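Local coordinates for protein proteasome accessory factor B/C (PafBC) (Paenarthrobacter aurescens, PDB 6SJ9) that regulates transcription in the bacterial DNA damage response, probably binding DNA through its winged helix-turn-helix domains and responding to a signal through its WYL domains, at residues 103-108 against 392-397; 96-101 against 399-404; 537-542 against 566-571; 524-529 against 575-580. All coordinates share one frame; numbering follows the deposited sequence.

From the N terminus, helix 95-118 supplies the first segments of contacts 2 and 1. The chain then runs through the first WYL and WCX domains and the PafC helix-turn-helix region. Loop 392-397 comes back to the helix and closes contact 1. Loop 399-404 follows and closes contact 2, so contact 1 is nested inside contact 2. Both tie this helix to the loop after helix 378-389. Contact 4 opens next on strand 517-530 of the second WYL domain, and contact 3 opens on strand 533-540. Contact 3 closes at 566-571 and contact 4 at 575-580, again nested. Leu578 and Phe579 touch Leu107, which joins contacts 4 and 1.

Contact 1: residues 103-108 against 392-397; sequences LAAQLW and GLPEGY
The ring of Pro394 fixes its phi near -63°, and CG and CB of that ring rest on the methyl of Ala105. Tyr397 has CG anti to its backbone N (chi1 -170°), which carries its ring off along helix 95-118. Pro394 and Tyr397 are the first and last residues of a type II beta turn. Gly396 has positive phi in it, and Tyr397 N bonds back to Pro394 O at 3.1 Å. Pro394 CG meets Ala105 CB at 3.5 Å, tighter than usual for two carbons. Pro394 CB lies 3.8 Å from the same methyl. The turn sits in the loop that follows helix 378-389 in the PafC helix-turn-helix domain. Through it, this domain packs on helix 95-118, close to the centre of the folded chain. Tyr397 adds its CB, 4.5 Å from Ala105 CB. Its hydroxyl reaches Ser98 O, about two turns toward the N-terminal end of the helix from Ala105, a probable hydrogen bond, though modelled too short to be relied on. Gln106 lies alongside the proline, with its CG 4.3 Å from Pro394 CG. Its amide is used elsewhere: NE2 bonds to Ile387 O of helix 378-389. Leu433 of helix 427-441 touches Ala105 as well.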
loop_
_atom_site.group_PDB
_atom_site.type_symbol
_atom_site.label_atom_id
_atom_site.label_comp_id
_atom_site.label_asym_id
_atom_site.label_seq_id
_atom_site.Cartn_x
_atom_site.Cartn_y
_atom_site.Cartn_z
ATOM N N LEU A 103 2.574 5.753 1.719
ATOM C CA LEU A 103 1.526 5.917 0.724
ATOM C C LEU A 103 2.064 5.480 -0.633
ATOM O O LEU A 103 1.369 4.819 -1.394
ATOM C CB LEU A 103 1.043 7.380 0.725
ATOM C CG LEU A 103 -0.109 7.687 -0.182
ATOM C CD1 LEU A 103 -1.229 6.741 0.035
ATOM C CD2 LEU A 103 -0.537 9.188 -0.003
ATOM N N ALA A 104 3.325 5.824 -0.917
ATOM C CA ALA A 104 3.930 5.442 -2.177
ATOM C C ALA A 104 3.956 3.922 -2.345
ATOM O O ALA A 104 3.725 3.405 -3.433
ATOM C CB ALA A 104 5.365 6.005 -2.237
ATOM N N ALA A 105 4.270 3.198 -1.286
ATOM C CA ALA A 105 4.321 1.741 -1.385
ATOM C C ALA A 105 2.956 1.180 -1.674
ATOM O O ALA A 105 2.830 0.172 -2.387
ATOM C CB ALA A 105 4.888 1.144 -0.067
ATOM N N GLN A 106 1.903 1.844 -1.161
ATOM C CA GLN A 106 0.570 1.389 -1.490
ATOM C C GLN A 106 0.264 1.614 -2.951
ATOM O O GLN A 106 -0.439 0.796 -3.588
ATOM C CB GLN A 106 -0.469 2.108 -0.633
ATOM C CG GLN A 106 -0.443 1.726 0.837
ATOM C CD GLN A 106 -1.631 2.367 1.622
ATOM O OE1 GLN A 106 -2.823 2.098 1.322
ATOM N NE2 GLN A 106 -1.309 3.175 2.633
ATOM N N LEU A 107 0.732 2.740 -3.515
ATOM C CA LEU A 107 0.449 2.929 -4.945
ATOM C C LEU A 107 1.171 1.892 -5.786
ATOM O O LEU A 107 0.618 1.392 -6.761
ATOM C CB LEU A 107 0.844 4.335 -5.393
ATOM C CG LEU A 107 0.101 5.486 -4.679
ATOM C CD1 LEU A 107 0.363 6.745 -5.458
ATOM C CD2 LEU A 107 -1.472 5.283 -4.506
ATOM N N TRP A 108 2.433 1.599 -5.439
ATOM C CA TRP A 108 3.217 0.648 -6.217
ATOM C C TRP A 108 2.502 -0.699 -6.256
ATOM O O TRP A 108 2.400 -1.351 -7.306
ATOM C CB TRP A 108 4.618 0.472 -5.596
ATOM C CG TRP A 108 5.204 -0.834 -6.071
ATOM C CD1 TRP A 108 5.331 -1.981 -5.359
ATOM C CD2 TRP A 108 5.715 -1.116 -7.385
ATOM N NE1 TRP A 108 5.887 -2.964 -6.143
ATOM C CE2 TRP A 108 6.136 -2.456 -7.390
ATOM C CE3 TRP A 108 5.831 -0.366 -8.562
ATOM C CZ2 TRP A 108 6.674 -3.081 -8.518
ATOM C CZ3 TRP A 108 6.386 -0.978 -9.703
ATOM C CH2 TRP A 108 6.801 -2.335 -9.667
ATOM N N GLY A 392 -1.213 -1.463 7.083
ATOM C CA GLY A 392 -0.118 -2.383 7.107
ATOM C C GLY A 392 1.013 -1.795 6.310
ATOM O O GLY A 392 0.956 -0.664 5.810
ATOM N N LEU A 393 2.102 -2.567 6.259
ATOM C CA LEU A 393 3.331 -2.185 5.582
ATOM C C LEU A 393 3.450 -3.038 4.328
ATOM O O LEU A 393 3.452 -4.275 4.437
ATOM C CB LEU A 393 4.546 -2.377 6.497
ATOM C CG LEU A 393 4.362 -1.650 7.848
ATOM C CD1 LEU A 393 5.587 -1.735 8.709
ATOM C CD2 LEU A 393 3.955 -0.172 7.690
ATOM N N PRO A 394 3.480 -2.469 3.129
ATOM C CA PRO A 394 3.689 -3.303 1.943
ATOM C C PRO A 394 5.058 -3.977 1.992
ATOM O O PRO A 394 5.937 -3.651 2.803
ATOM C CB PRO A 394 3.539 -2.325 0.764
ATOM C CG PRO A 394 2.686 -1.211 1.290
ATOM C CD PRO A 394 3.078 -1.086 2.779
ATOM N N GLU A 395 5.262 -4.893 1.056
ATOM C CA GLU A 395 6.567 -5.515 0.968
ATOM C C GLU A 395 7.590 -4.494 0.501
ATOM O O GLU A 395 7.276 -3.546 -0.223
ATOM C CB GLU A 395 6.555 -6.700 0.005
ATOM C CG GLU A 395 7.735 -7.628 0.247
ATOM C CD GLU A 395 8.551 -7.854 -1.015
ATOM O OE1 GLU A 395 8.398 -8.931 -1.633
ATOM O OE2 GLU A 395 9.320 -6.945 -1.405
ATOM N N GLY A 396 8.817 -4.681 0.966
ATOM C CA GLY A 396 9.886 -3.763 0.689
ATOM C C GLY A 396 9.830 -2.486 1.495
ATOM O O GLY A 396 10.741 -1.662 1.363
ATOM N N TYR A 397 8.675 -2.247 2.333
ATOM C CA TYR A 397 8.604 -1.134 3.277
ATOM C C TYR A 397 9.048 -1.673 4.640
ATOM O O TYR A 397 8.500 -2.684 5.096
ATOM C CB TYR A 397 7.177 -0.561 3.373
ATOM C CG TYR A 397 7.136 0.751 4.153
ATOM C CD1 TYR A 397 7.427 1.962 3.528
ATOM C CD2 TYR A 397 6.907 0.766 5.533
ATOM C CE1 TYR A 397 7.429 3.159 4.242
ATOM C CE2 TYR A 397 6.915 1.959 6.258
ATOM C CZ TYR A 397 7.192 3.157 5.606
ATOM O OH TYR A 397 7.218 4.350 6.313
#

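Contact 2: residues 96-101 against 399-404; sequences AESTVL and DDLLDI
Ser98 and Thr99 of helix 95-118 meet Leu401 and Leu402 with no direct hydrogen bond between them. Ser98 OG stands beside its own backbone N (chi1 -54°). From there it bonds Thr94 O one turn back, and it also lies 3.1 Å from Leu401 CG. Ser98 CB is tight on that same branch point at 3.5 Å. Leu401 fits against the serine with an off-staggered first torsion (chi1 -148°), which suggests some strain. One water completes the join: it donates to Ser98 OG at 3.0 Å and to Leu401 O at 2.6 Å. Loop 399-404 lies in the PafC helix-turn-helix region and leads into the short hairpin 404-407/410-413. That hairpin follows three helices, as the wing does in a winged helix-turn-helix. The two methyls of Leu402 divide between Ser98 and Thr99. CD2 packs on Ser98 CB at 3.7 Å, and CD1 on Thr99 OG1 at 3.6 Å. The Thr99 and Leu402 side chains cross at about a right angle. Thr99 OG1 has its own bond, to Pro95 O. With an alanine at Leu401, a gap would probably open beside Ser98 and Leu93. Ile413 of the hairpin touches both Thr99 and Leu402.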
loop_
_atom_site.group_PDB
_atom_site.type_symbol
_atom_site.label_atom_id
_atom_site.label_comp_id
_atom_site.label_asym_id
_atom_site.label_seq_id
_atom_site.Cartn_x
_atom_site.Cartn_y
_atom_site.Cartn_z
ATOM N N ALA A 96 8.119 12.098 8.797
ATOM C CA ALA A 96 7.351 12.597 7.674
ATOM C C ALA A 96 7.711 11.827 6.399
ATOM O O ALA A 96 6.831 11.257 5.742
ATOM C CB ALA A 96 7.561 14.105 7.494
ATOM N N GLU A 97 9.007 11.758 6.065
ATOM C CA GLU A 97 9.443 11.024 4.878
ATOM C C GLU A 97 8.961 9.581 4.874
ATOM O O GLU A 97 8.606 9.044 3.822
ATOM C CB GLU A 97 10.969 11.027 4.772
ATOM C CG GLU A 97 11.507 12.369 4.506
ATOM C CD GLU A 97 13.053 12.410 4.602
ATOM O OE1 GLU A 97 13.639 11.536 5.262
ATOM O OE2 GLU A 97 13.641 13.347 4.024
ATOM N N SER A 98 9.047 8.908 6.023
ATOM C CA SER A 98 8.616 7.530 6.123
ATOM C C SER A 98 7.124 7.382 5.902
ATOM O O SER A 98 6.689 6.371 5.338
ATOM C CB SER A 98 8.970 6.993 7.510
ATOM O OG SER A 98 10.357 7.181 7.775
ATOM N N THR A 99 6.328 8.368 6.343
ATOM C CA THR A 99 4.886 8.266 6.141
ATOM C C THR A 99 4.519 8.468 4.672
ATOM O O THR A 99 3.731 7.704 4.129
ATOM C CB THR A 99 4.147 9.290 7.013
ATOM O OG1 THR A 99 4.599 9.171 8.364
ATOM C CG2 THR A 99 2.635 9.069 6.954
ATOM N N VAL A 100 5.144 9.439 4.001
ATOM C CA VAL A 100 4.937 9.611 2.569
ATOM C C VAL A 100 5.302 8.338 1.836
ATOM O O VAL A 100 4.558 7.834 0.987
ATOM C CB VAL A 100 5.789 10.769 2.045
ATOM C CG1 VAL A 100 5.707 10.782 0.460
ATOM C CG2 VAL A 100 5.352 12.046 2.650
ATOM N N LEU A 101 6.444 7.773 2.206
ATOM C CA LEU A 101 6.918 6.552 1.579
ATOM C C LEU A 101 5.909 5.429 1.722
ATOM O O LEU A 101 5.862 4.517 0.892
ATOM C CB LEU A 101 8.253 6.186 2.204
ATOM C CG LEU A 101 9.077 5.239 1.391
ATOM C CD1 LEU A 101 9.390 5.928 0.108
ATOM C CD2 LEU A 101 10.282 4.960 2.180
ATOM N N ASP A 399 9.656 -2.494 8.690
ATOM C CA ASP A 399 8.693 -2.627 9.786
ATOM C C ASP A 399 9.056 -1.802 11.018
ATOM O O ASP A 399 8.243 -1.707 11.943
ATOM C CB ASP A 399 8.533 -4.103 10.204
ATOM C CG ASP A 399 9.846 -4.754 10.605
ATOM O OD1 ASP A 399 10.435 -4.336 11.625
ATOM O OD2 ASP A 399 10.305 -5.670 9.892
ATOM N N ASP A 400 10.261 -1.250 11.071
ATOM C CA ASP A 400 10.765 -0.536 12.240
ATOM C C ASP A 400 10.930 0.952 11.952
ATOM O O ASP A 400 11.922 1.561 12.348
ATOM C CB ASP A 400 12.083 -1.150 12.720
ATOM C CG ASP A 400 13.112 -1.361 11.585
ATOM O OD1 ASP A 400 12.949 -0.790 10.485
ATOM O OD2 ASP A 400 14.113 -2.084 11.813
ATOM N N LEU A 401 10.009 1.540 11.192
ATOM C CA LEU A 401 10.110 2.951 10.829
ATOM C C LEU A 401 9.132 3.905 11.530
ATOM O O LEU A 401 9.523 5.032 11.837
ATOM C CB LEU A 401 9.951 3.061 9.302
ATOM C CG LEU A 401 10.653 4.127 8.455
ATOM C CD1 LEU A 401 12.125 4.235 8.815
ATOM C CD2 LEU A 401 10.479 3.875 6.942
ATOM N N LEU A 402 7.863 3.520 11.770
ATOM C CA LEU A 402 6.837 4.417 12.325
ATOM C C LEU A 402 6.328 3.986 13.697
ATOM O O LEU A 402 5.752 2.904 13.840
ATOM C CB LEU A 402 5.649 4.545 11.376
ATOM C CG LEU A 402 6.045 5.311 10.125
ATOM C CD1 LEU A 402 4.850 5.725 9.363
ATOM C CD2 LEU A 402 6.865 6.503 10.518
ATOM N N ASP A 403 6.436 4.876 14.676
ATOM C CA ASP A 403 5.731 4.697 15.944
ATOM C C ASP A 403 4.506 5.597 15.921
ATOM O O ASP A 403 4.638 6.826 15.896
ATOM C CB ASP A 403 6.579 5.060 17.170
ATOM C CG ASP A 403 7.736 4.112 17.410
ATOM O OD1 ASP A 403 8.501 4.371 18.370
ATOM O OD2 ASP A 403 7.897 3.134 16.642
ATOM N N ILE A 404 3.332 4.975 16.009
ATOM C CA ILE A 404 2.036 5.640 15.920
ATOM C C ILE A 404 1.291 5.489 17.248
ATOM O O ILE A 404 1.238 4.379 17.809
ATOM C CB ILE A 404 1.205 5.051 14.770
ATOM C CG1 ILE A 404 1.995 5.253 13.475
ATOM C CG2 ILE A 404 -0.130 5.787 14.681
ATOM C CD1 ILE A 404 1.580 4.400 12.344
HETATM O O HOH W 1 10.945 6.846 10.688
#

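Contact 3: residues 537-542 against 566-571; sequences EAYCHS and GSATAG
Tyr539 and Ala568 are the closest backbone pair here, with CA atoms 5.9 Å apart. Residues 537-540 end strand 533-540 in the five-stranded antiparallel sheet of the second WYL domain, which has an Sm-like fold. The other segment belongs to the loop after strand 562-563. Gly566 has positive phi, where a side chain would press on the preceding carbonyl. Ser567, Ala568 and Thr569 then take helical angles without regular helical bonds. A weak bond from Ala570 N to Ser567 O closes this bend. No hydrogen bond crosses between the segments. The Tyr539 ring carries most of the contact, against Ser567 CB and the backbone of Ala568.

Tyr539 has CG anti to its backbone N (chi1 -174°), and its ring lies against the bend. Ser567 CB sits over one face of it in a CH-pi contact, 3.7 Å from the ring centroid and 16° off the normal. The carbon is displaced toward the CE1-CZ bond, with Tyr539 CZ 3.6 Å from Ser567 CB. Ala568 packs nearer the strand, its CB 4.2 Å from Tyr539 CB. The same methyl touches Leu525 CD1 on the neighbouring strand. His541, just past the strand end, puts a ring face against the Tyr539 edge at CD1. Its nitrogens are both engaged: ND1 bonds Asp521 O, and NE2 bonds Ser565 OG. Ser567 OG also bonds Ser565 OG. It lies near the plane of the imidazole, at its edge, with His541 NE2 4.3 Å from Ser567 OG.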
loop_
_atom_site.group_PDB
_atom_site.type_symbol
_atom_site.label_atom_id
_atom_site.label_comp_id
_atom_site.label_asym_id
_atom_site.label_seq_id
_atom_site.Cartn_x
_atom_site.Cartn_y
_atom_site.Cartn_z
ATOM N N GLU A 537 -5.293 7.545 -19.525
ATOM C CA GLU A 537 -6.526 7.849 -18.830
ATOM C C GLU A 537 -7.498 8.527 -19.805
ATOM O O GLU A 537 -7.103 9.398 -20.599
ATOM C CB GLU A 537 -6.234 8.793 -17.666
ATOM C CG GLU A 537 -7.444 9.120 -16.876
ATOM C CD GLU A 537 -7.194 10.351 -15.966
ATOM O OE1 GLU A 537 -7.463 10.245 -14.751
ATOM O OE2 GLU A 537 -6.698 11.412 -16.458
ATOM N N ALA A 538 -8.749 8.084 -19.791
ATOM C CA ALA A 538 -9.725 8.590 -20.742
ATOM C C ALA A 538 -11.119 8.497 -20.134
ATOM O O ALA A 538 -11.434 7.564 -19.395
ATOM C CB ALA A 538 -9.678 7.791 -22.043
ATOM N N TYR A 539 -11.962 9.460 -20.468
ATOM C CA TYR A 539 -13.371 9.347 -20.111
ATOM C C TYR A 539 -14.019 8.411 -21.129
ATOM O O TYR A 539 -14.011 8.702 -22.323
ATOM C CB TYR A 539 -14.069 10.729 -20.072
ATOM C CG TYR A 539 -15.505 10.561 -19.549
ATOM C CD1 TYR A 539 -16.548 10.285 -20.410
ATOM C CD2 TYR A 539 -15.788 10.622 -18.183
ATOM C CE1 TYR A 539 -17.865 10.090 -19.940
ATOM C CE2 TYR A 539 -17.099 10.439 -17.698
ATOM C CZ TYR A 539 -18.131 10.173 -18.592
ATOM O OH TYR A 539 -19.414 9.981 -18.143
ATOM N N CYS A 540 -14.525 7.271 -20.669
ATOM C CA CYS A 540 -15.104 6.274 -21.547
ATOM C C CYS A 540 -16.610 6.494 -21.642
ATOM O O CYS A 540 -17.299 6.493 -20.620
ATOM C CB CYS A 540 -14.802 4.864 -21.064
ATOM S SG CYS A 540 -15.704 3.591 -22.053
ATOM N N HIS A 541 -17.115 6.790 -22.846
ATOM C CA HIS A 541 -18.554 6.988 -22.968
ATOM C C HIS A 541 -19.339 5.693 -22.867
ATOM O O HIS A 541 -20.536 5.761 -22.646
ATOM C CB HIS A 541 -18.914 7.754 -24.254
ATOM C CG HIS A 541 -18.481 9.167 -24.159
ATOM N ND1 HIS A 541 -17.235 9.587 -24.581
ATOM C CD2 HIS A 541 -19.019 10.203 -23.475
ATOM C CE1 HIS A 541 -17.078 10.862 -24.267
ATOM N NE2 HIS A 541 -18.143 11.254 -23.583
ATOM N N SER A 542 -18.720 4.522 -23.037
ATOM C CA SER A 542 -19.458 3.290 -22.753
ATOM C C SER A 542 -19.615 2.995 -21.267
ATOM O O SER A 542 -20.644 2.460 -20.879
ATOM C CB SER A 542 -18.811 2.102 -23.449
ATOM O OG SER A 542 -18.948 2.312 -24.839
ATOM N N GLY A 566 -15.842 16.652 -22.375
ATOM C CA GLY A 566 -15.726 17.331 -21.104
ATOM C C GLY A 566 -16.573 16.744 -19.993
ATOM O O GLY A 566 -16.937 17.463 -19.058
ATOM N N SER A 567 -16.971 15.474 -20.108
ATOM C CA SER A 567 -17.711 14.843 -19.022
ATOM C C SER A 567 -16.824 14.469 -17.851
ATOM O O SER A 567 -17.351 14.175 -16.773
ATOM C CB SER A 567 -18.453 13.616 -19.514
ATOM O OG SER A 567 -19.289 14.015 -20.560
ATOM N N ALA A 568 -15.503 14.441 -18.038
ATOM C CA ALA A 568 -14.636 14.092 -16.920
ATOM C C ALA A 568 -14.710 15.158 -15.823
ATOM O O ALA A 568 -14.804 14.830 -14.635
ATOM C CB ALA A 568 -13.206 13.891 -17.429
ATOM N N THR A 569 -14.695 16.441 -16.201
ATOM C CA THR A 569 -14.836 17.534 -15.244
ATOM C C THR A 569 -16.258 17.652 -14.697
ATOM O O THR A 569 -16.465 18.372 -13.715
ATOM C CB THR A 569 -14.384 18.860 -15.866
ATOM O OG1 THR A 569 -15.198 19.167 -17.005
ATOM C CG2 THR A 569 -12.924 18.786 -16.282
ATOM N N ALA A 570 -17.232 16.986 -15.316
ATOM C CA ALA A 570 -18.621 16.965 -14.874
ATOM C C ALA A 570 -18.869 15.708 -14.046
ATOM O O ALA A 570 -18.167 14.704 -14.188
ATOM C CB ALA A 570 -19.582 17.013 -16.066
ATOM N N GLY A 571 -19.858 15.765 -13.162
ATOM C CA GLY A 571 -20.060 14.644 -12.277
ATOM C C GLY A 571 -19.483 14.952 -10.913
ATOM O O GLY A 571 -19.209 16.103 -10.563
#

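Contact 4: residues 524-529 against 575-580; sequences PLRLYS and PARLFT
Strand 517-530 of the second WYL domain, with its Sm-like fold, offers Arg526 and Tyr528 to Arg577 of the loop after strand 562-563. A classic beta bulge opposite Glu537 holds Leu525 and Arg526. The two guanidinium groups lie flat on each other, with planes 10° apart and centres at 3.7 Å. Arg526 NH1 stands over the centre of the other group, 3.4 Å from Arg577 CZ. Both arginine chains bend at their third torsion, and they cross at about a right angle. Tyr528 CG sits between its backbone N and carbonyl carbon (chi1 61°), which turns the ring face toward the Arg577 chain. That face takes Arg577 CD in a CH-pi contact, 3.4 Å from Tyr528 CE1. Arg577 CZ makes a cation-pi contact 4.5 Å from the Tyr528 ring centroid, 17° off the normal, its guanidinium steeply tilted to the ring. Tyr528 OH bonds Asn548 OD1. With an alanine in place of Tyr528, Arg577 CD and CZ would probably lose this ring face and Asn548 OD1 its hydroxyl partner. Salt bridges of Arg526 to Glu537 and Glu346, and of Arg577 to Asp442, probably offset the two charges and let the cations stack in a largely buried place.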
loop_
_atom_site.group_PDB
_atom_site.type_symbol
_atom_site.label_atom_id
_atom_site.label_comp_id
_atom_site.label_asym_id
_atom_site.label_seq_id
_atom_site.Cartn_x
_atom_site.Cartn_y
_atom_site.Cartn_z
ATOM N N PRO A 524 -9.745 11.235 -24.547
ATOM C CA PRO A 524 -8.402 11.026 -23.975
ATOM C C PRO A 524 -8.016 12.185 -23.068
ATOM O O PRO A 524 -8.210 13.350 -23.402
ATOM C CB PRO A 524 -7.487 10.949 -25.199
ATOM C CG PRO A 524 -8.220 11.698 -26.248
ATOM C CD PRO A 524 -9.708 11.430 -26.012
ATOM N N LEU A 525 -7.432 11.849 -21.924
ATOM C CA LEU A 525 -7.053 12.850 -20.928
ATOM C C LEU A 525 -5.554 12.935 -20.674
ATOM O O LEU A 525 -4.994 14.033 -20.756
ATOM C CB LEU A 525 -7.767 12.529 -19.596
ATOM C CG LEU A 525 -9.314 12.534 -19.689
ATOM C CD1 LEU A 525 -10.000 12.169 -18.388
ATOM C CD2 LEU A 525 -9.863 13.923 -20.144
ATOM N N ARG A 526 -4.903 11.815 -20.343
ATOM C CA ARG A 526 -3.491 11.785 -19.969
ATOM C C ARG A 526 -2.855 10.505 -20.458
ATOM O O ARG A 526 -3.437 9.428 -20.338
ATOM C CB ARG A 526 -3.305 11.838 -18.443
ATOM C CG ARG A 526 -3.475 13.236 -17.905
ATOM C CD ARG A 526 -3.124 13.263 -16.418
ATOM N NE ARG A 526 -4.194 12.595 -15.654
ATOM C CZ ARG A 526 -4.233 12.603 -14.329
ATOM N NH1 ARG A 526 -3.256 13.237 -13.640
ATOM N NH2 ARG A 526 -5.234 12.016 -13.714
ATOM N N LEU A 527 -1.648 10.633 -20.938
ATOM C CA LEU A 527 -0.791 9.527 -21.310
ATOM C C LEU A 527 0.371 9.481 -20.312
ATOM O O LEU A 527 1.021 10.502 -20.084
ATOM C CB LEU A 527 -0.323 9.774 -22.732
ATOM C CG LEU A 527 0.330 8.777 -23.641
ATOM C CD1 LEU A 527 -0.462 7.510 -23.703
ATOM C CD2 LEU A 527 0.410 9.503 -25.000
ATOM N N TYR A 528 0.569 8.347 -19.652
ATOM C CA TYR A 528 1.568 8.246 -18.579
ATOM C C TYR A 528 2.102 6.822 -18.555
ATOM O O TYR A 528 1.434 5.892 -19.031
ATOM C CB TYR A 528 0.976 8.649 -17.203
ATOM C CG TYR A 528 -0.164 7.746 -16.808
ATOM C CD1 TYR A 528 -1.432 7.928 -17.359
ATOM C CD2 TYR A 528 0.014 6.699 -15.920
ATOM C CE1 TYR A 528 -2.493 7.066 -17.006
ATOM C CE2 TYR A 528 -1.000 5.866 -15.567
ATOM C CZ TYR A 528 -2.274 6.046 -16.113
ATOM O OH TYR A 528 -3.298 5.176 -15.739
ATOM N N SER A 529 3.343 6.665 -18.059
ATOM C CA SER A 529 3.951 5.351 -17.921
ATOM C C SER A 529 4.228 5.009 -16.468
ATOM O O SER A 529 4.503 5.885 -15.654
ATOM C CB SER A 529 5.244 5.254 -18.730
ATOM O OG SER A 529 6.033 6.376 -18.440
ATOM N N PRO A 575 -12.012 8.445 -9.488
ATOM C CA PRO A 575 -10.855 7.847 -8.843
ATOM C C PRO A 575 -9.550 8.341 -9.473
ATOM O O PRO A 575 -9.480 8.705 -10.649
ATOM C CB PRO A 575 -11.072 6.350 -9.058
ATOM C CG PRO A 575 -12.561 6.202 -9.388
ATOM C CD PRO A 575 -12.888 7.443 -10.131
ATOM N N ALA A 576 -8.506 8.335 -8.663
ATOM C CA ALA A 576 -7.186 8.573 -9.201
ATOM C C ALA A 576 -6.783 7.385 -10.085
ATOM O O ALA A 576 -7.421 6.322 -10.077
ATOM C CB ALA A 576 -6.210 8.725 -8.049
ATOM N N ARG A 577 -5.696 7.553 -10.824
ATOM C CA ARG A 577 -5.436 6.691 -11.960
ATOM C C ARG A 577 -5.245 5.219 -11.587
ATOM O O ARG A 577 -5.594 4.342 -12.387
ATOM C CB ARG A 577 -4.213 7.199 -12.712
ATOM C CG ARG A 577 -4.531 8.350 -13.604
ATOM C CD ARG A 577 -3.217 8.875 -14.240
ATOM N NE ARG A 577 -2.438 9.667 -13.287
ATOM C CZ ARG A 577 -1.371 10.404 -13.625
ATOM N NH1 ARG A 577 -0.969 10.455 -14.899
ATOM N NH2 ARG A 577 -0.719 11.110 -12.700
ATOM N N LEU A 578 -4.645 4.912 -10.434
ATOM C CA LEU A 578 -4.465 3.515 -10.040
ATOM C C LEU A 578 -5.692 2.937 -9.362
ATOM O O LEU A 578 -5.611 1.820 -8.834
ATOM C CB LEU A 578 -3.263 3.364 -9.077
ATOM C CG LEU A 578 -1.937 3.605 -9.782
ATOM C CD1 LEU A 578 -0.756 3.555 -8.820
ATOM C CD2 LEU A 578 -1.809 2.495 -10.863
ATOM N N PHE A 579 -6.784 3.691 -9.269
ATOM C CA PHE A 579 -7.956 3.256 -8.531
ATOM C C PHE A 579 -9.239 3.109 -9.374
ATOM O O PHE A 579 -10.283 2.697 -8.831
ATOM C CB PHE A 579 -8.180 4.215 -7.358
ATOM C CG PHE A 579 -7.068 4.183 -6.320
ATOM C CD1 PHE A 579 -5.972 4.999 -6.441
ATOM C CD2 PHE A 579 -7.097 3.256 -5.280
ATOM C CE1 PHE A 579 -4.955 5.004 -5.504
ATOM C CE2 PHE A 579 -6.091 3.253 -4.282
ATOM C CZ PHE A 579 -5.000 4.123 -4.405
ATOM N N THR A 580 -9.219 3.447 -10.660
ATOM C CA THR A 580 -10.431 3.280 -11.483
ATOM C C THR A 580 -10.749 1.800 -11.667
ATOM O O THR A 580 -9.844 0.973 -11.653
ATOM C CB THR A 580 -10.283 3.962 -12.848
ATOM O OG1 THR A 580 -9.116 3.481 -13.514
ATOM C CG2 THR A 580 -10.156 5.458 -12.704
#